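Local coordinates for catabolite control protein A (Lactococcus lactis, PDB 2O20), which probably regulates carbon catabolite repression and activation globally, as a DNA-binding transcription factor of the LacI family, at residues Val265-Asn276 and Glu324-Lys332. The protein carries 1 engineered substitution. Numbering follows the deposited sequence.
Sequences VPEDFEIISGAN and EIFSRRSTK
Glu270 holds the C-terminal residue Lys332 through both of its carboxylate oxygens. Glu270 OE1 accepts the backbone N-H of Lys332 (N to OE1 2.8 Å, N-H...O angle 165°), while Glu270 OE2 forms a salt bridge with Lys332 NZ at 2.9 Å; both donors lie well out of the carboxylate plane. The lysine reaches OE2 by running extended as far as CE and then bending at chi4 (72°), which also brings NZ 2.9 Å from the carbonyl O of Pro266, in the carbonyl plane. A weak bond to Glu267 O adds a third acceptor. OE2 also accepts from Ser178 OG and Asn180 ND2. An alanine in place of Glu270 would probably leave the Lys332 ammonium without its carboxylate mate, and the backbone N-H of Lys332 and the two outside donors without their acceptor, freeing the chain end to shift.

One residue on along the strand, Ile271 is bracketed by Ser330: Ser330 O takes the Ile271 N-H (2.9 Å), and Ser330 OG, also bonded to Thr288 N, donates to Ile271 O (2.8 Å). Pro266, preceded by a cis peptide, lays CB against the Thr331 carbonyl carbon, and one water donates to both Val265 O and Arg329 O. Thr331 CG2 packs crosswise on Ile272 CG1 at 3.6 Å, whereas its OG1 pairs with Thr288.

At the far end of 265-276, Arg328 grips Asn276 OD1 end-on with NH1 (2.8 Å) and NH2, both from one face of the amide; OD1 is shared with Thr280. Asn276 ND2 lies at the edge of the Phe326 ring, the two planes 89° apart, and bonds to Asn291.

The C-terminal tail thus flanks strand 270-272, at the edge of the parallel sheet it forms with 242-245 and 183-186, in this periplasmic-binding-protein-like domain, and buried Glu270 is likely to be kept ionised by Lys332 and its N-H and hydroxyl partners.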
# COMPACT_ATOMS: atom_id res chain seq x y z
N VAL D 265 10.56 10.33 -21.24
CA VAL D 265 9.22 9.75 -21.16
C VAL D 265 8.22 10.92 -21.24
O VAL D 265 8.29 11.83 -20.43
CB VAL D 265 9.06 8.93 -19.80
CG1 VAL D 265 7.63 8.46 -19.56
CG2 VAL D 265 10.01 7.74 -19.73
N PRO D 266 7.23 10.86 -22.16
CA PRO D 266 6.90 9.80 -23.11
C PRO D 266 7.52 9.91 -24.51
O PRO D 266 7.15 9.13 -25.40
CB PRO D 266 5.38 9.93 -23.22
CG PRO D 266 5.16 11.37 -23.14
CD PRO D 266 6.19 11.90 -22.14
N GLU D 267 8.44 10.85 -24.71
CA GLU D 267 8.95 11.14 -26.06
C GLU D 267 9.65 9.95 -26.71
O GLU D 267 9.40 9.68 -27.91
CB GLU D 267 9.90 12.34 -26.01
CG GLU D 267 9.20 13.69 -25.72
CD GLU D 267 8.89 14.00 -24.22
OE1 GLU D 267 9.32 13.26 -23.27
OE2 GLU D 267 8.19 15.03 -24.01
N ASP D 268 10.52 9.27 -25.95
CA ASP D 268 11.30 8.13 -26.43
C ASP D 268 10.88 6.78 -25.85
O ASP D 268 11.25 5.72 -26.38
CB ASP D 268 12.79 8.37 -26.14
CG ASP D 268 13.36 9.52 -26.94
OD1 ASP D 268 12.80 9.87 -28.00
OD2 ASP D 268 14.38 10.09 -26.52
N PHE D 269 10.13 6.80 -24.75
CA PHE D 269 9.65 5.56 -24.13
C PHE D 269 8.30 5.80 -23.44
O PHE D 269 8.16 6.76 -22.69
CB PHE D 269 10.65 4.93 -23.15
CG PHE D 269 10.42 3.45 -22.94
CD1 PHE D 269 11.11 2.51 -23.71
CD2 PHE D 269 9.48 3.01 -22.04
CE1 PHE D 269 10.84 1.15 -23.55
CE2 PHE D 269 9.19 1.66 -21.90
CZ PHE D 269 9.90 0.73 -22.65
N GLU D 270 7.33 4.92 -23.72
CA GLU D 270 5.97 5.05 -23.19
C GLU D 270 5.60 3.79 -22.41
O GLU D 270 6.02 2.70 -22.74
CB GLU D 270 4.97 5.22 -24.32
CG GLU D 270 5.17 6.44 -25.22
CD GLU D 270 4.03 6.61 -26.21
OE1 GLU D 270 2.87 6.82 -25.79
OE2 GLU D 270 4.29 6.48 -27.44
N ILE D 271 4.82 3.98 -21.34
CA ILE D 271 4.43 2.89 -20.44
C ILE D 271 2.91 2.97 -20.13
O ILE D 271 2.37 4.03 -19.84
CB ILE D 271 5.21 2.93 -19.09
CG1 ILE D 271 6.72 2.85 -19.33
CG2 ILE D 271 4.77 1.78 -18.17
CD1 ILE D 271 7.57 3.10 -18.09
N ILE D 272 2.26 1.81 -20.18
CA ILE D 272 0.87 1.68 -19.74
C ILE D 272 0.83 0.56 -18.70
O ILE D 272 1.29 -0.55 -18.96
CB ILE D 272 -0.10 1.37 -20.93
CG1 ILE D 272 0.00 2.45 -22.01
CG2 ILE D 272 -1.58 1.26 -20.38
CD1 ILE D 272 -0.86 2.21 -23.26
N SER D 273 0.35 0.87 -17.51
CA SER D 273 0.19 -0.09 -16.42
C SER D 273 -1.18 -0.82 -16.44
O SER D 273 -2.06 -0.55 -17.24
CB SER D 273 0.40 0.64 -15.08
OG SER D 273 0.57 -0.29 -14.01
N GLY D 274 -1.31 -1.78 -15.53
CA GLY D 274 -2.37 -2.75 -15.57
C GLY D 274 -3.63 -2.57 -14.72
O GLY D 274 -4.64 -3.19 -15.06
N ALA D 275 -3.60 -1.79 -13.64
CA ALA D 275 -4.78 -1.68 -12.73
C ALA D 275 -5.14 -0.33 -12.09
O ALA D 275 -6.28 -0.14 -11.62
CB ALA D 275 -4.69 -2.77 -11.61
N ASN D 276 -4.20 0.61 -12.06
CA ASN D 276 -4.39 1.89 -11.40
C ASN D 276 -4.68 1.74 -9.90
O ASN D 276 -5.58 2.41 -9.36
CB ASN D 276 -5.53 2.67 -12.05
CG ASN D 276 -5.47 4.13 -11.77
OD1 ASN D 276 -4.38 4.70 -11.73
ND2 ASN D 276 -6.62 4.75 -11.55
N GLU D 324 -11.58 0.94 -17.72
CA GLU D 324 -11.30 2.10 -18.59
C GLU D 324 -9.78 2.22 -18.70
O GLU D 324 -9.06 1.52 -18.01
CB GLU D 324 -11.82 3.39 -17.94
CG GLU D 324 -13.26 3.38 -17.55
CD GLU D 324 -13.45 3.94 -16.15
OE1 GLU D 324 -13.14 3.20 -15.17
OE2 GLU D 324 -13.89 5.12 -16.02
N ILE D 325 -9.31 3.12 -19.58
CA ILE D 325 -7.88 3.53 -19.63
C ILE D 325 -7.84 4.99 -19.26
O ILE D 325 -8.59 5.81 -19.81
CB ILE D 325 -7.25 3.27 -21.00
CG1 ILE D 325 -7.16 1.76 -21.25
CG2 ILE D 325 -5.87 3.94 -21.12
CD1 ILE D 325 -6.44 1.34 -22.49
N PHE D 326 -7.01 5.32 -18.26
CA PHE D 326 -6.75 6.70 -17.89
C PHE D 326 -5.43 7.18 -18.47
O PHE D 326 -4.36 6.67 -18.08
CB PHE D 326 -6.69 6.82 -16.36
CG PHE D 326 -8.01 6.56 -15.66
CD1 PHE D 326 -9.23 6.66 -16.33
CD2 PHE D 326 -8.02 6.27 -14.31
CE1 PHE D 326 -10.42 6.40 -15.66
CE2 PHE D 326 -9.21 6.04 -13.64
CZ PHE D 326 -10.41 6.11 -14.31
N SER D 327 -5.49 8.16 -19.37
CA SER D 327 -4.29 8.66 -20.06
C SER D 327 -3.61 9.71 -19.21
O SER D 327 -4.24 10.70 -18.82
CB SER D 327 -4.64 9.22 -21.44
OG SER D 327 -5.06 8.18 -22.29
N ARG D 328 -2.32 9.51 -18.93
CA ARG D 328 -1.56 10.43 -18.09
C ARG D 328 -0.23 10.75 -18.81
O ARG D 328 -0.17 10.73 -20.04
CB ARG D 328 -1.41 9.86 -16.66
CG ARG D 328 -2.75 9.66 -15.92
CD ARG D 328 -2.55 9.28 -14.46
NE ARG D 328 -3.80 8.97 -13.78
CZ ARG D 328 -4.08 7.82 -13.17
NH1 ARG D 328 -3.20 6.82 -13.15
NH2 ARG D 328 -5.26 7.67 -12.60
N ARG D 329 0.83 11.09 -18.08
CA ARG D 329 2.03 11.62 -18.73
C ARG D 329 3.11 10.57 -19.06
O ARG D 329 4.19 10.95 -19.52
CB ARG D 329 2.59 12.79 -17.91
CG ARG D 329 1.54 13.92 -17.80
CD ARG D 329 2.10 15.24 -17.38
NE ARG D 329 1.09 16.32 -17.37
CZ ARG D 329 0.17 16.53 -16.42
NH1 ARG D 329 0.04 15.73 -15.35
NH2 ARG D 329 -0.65 17.57 -16.54
N SER D 330 2.82 9.28 -18.94
CA SER D 330 3.76 8.25 -19.43
C SER D 330 3.46 7.74 -20.83
O SER D 330 4.17 6.84 -21.31
CB SER D 330 3.89 7.07 -18.45
OG SER D 330 2.67 6.34 -18.34
N THR D 331 2.43 8.32 -21.47
CA THR D 331 2.10 8.09 -22.87
C THR D 331 1.95 9.44 -23.59
O THR D 331 1.73 10.48 -22.96
CB THR D 331 0.82 7.22 -23.05
OG1 THR D 331 -0.27 7.76 -22.28
CG2 THR D 331 1.08 5.79 -22.57
N LYS D 332 2.09 9.40 -24.91
CA LYS D 332 2.02 10.60 -25.76
C LYS D 332 0.60 11.10 -25.94
O LYS D 332 0.41 12.30 -26.21
CB LYS D 332 2.59 10.30 -27.14
CG LYS D 332 4.08 10.11 -27.18
CD LYS D 332 4.52 9.73 -28.60
CE LYS D 332 5.99 9.56 -28.74
NZ LYS D 332 6.50 8.29 -28.06
OXT LYS D 332 -0.34 10.30 -25.84
O HOH W 1 6.10 13.11 -18.84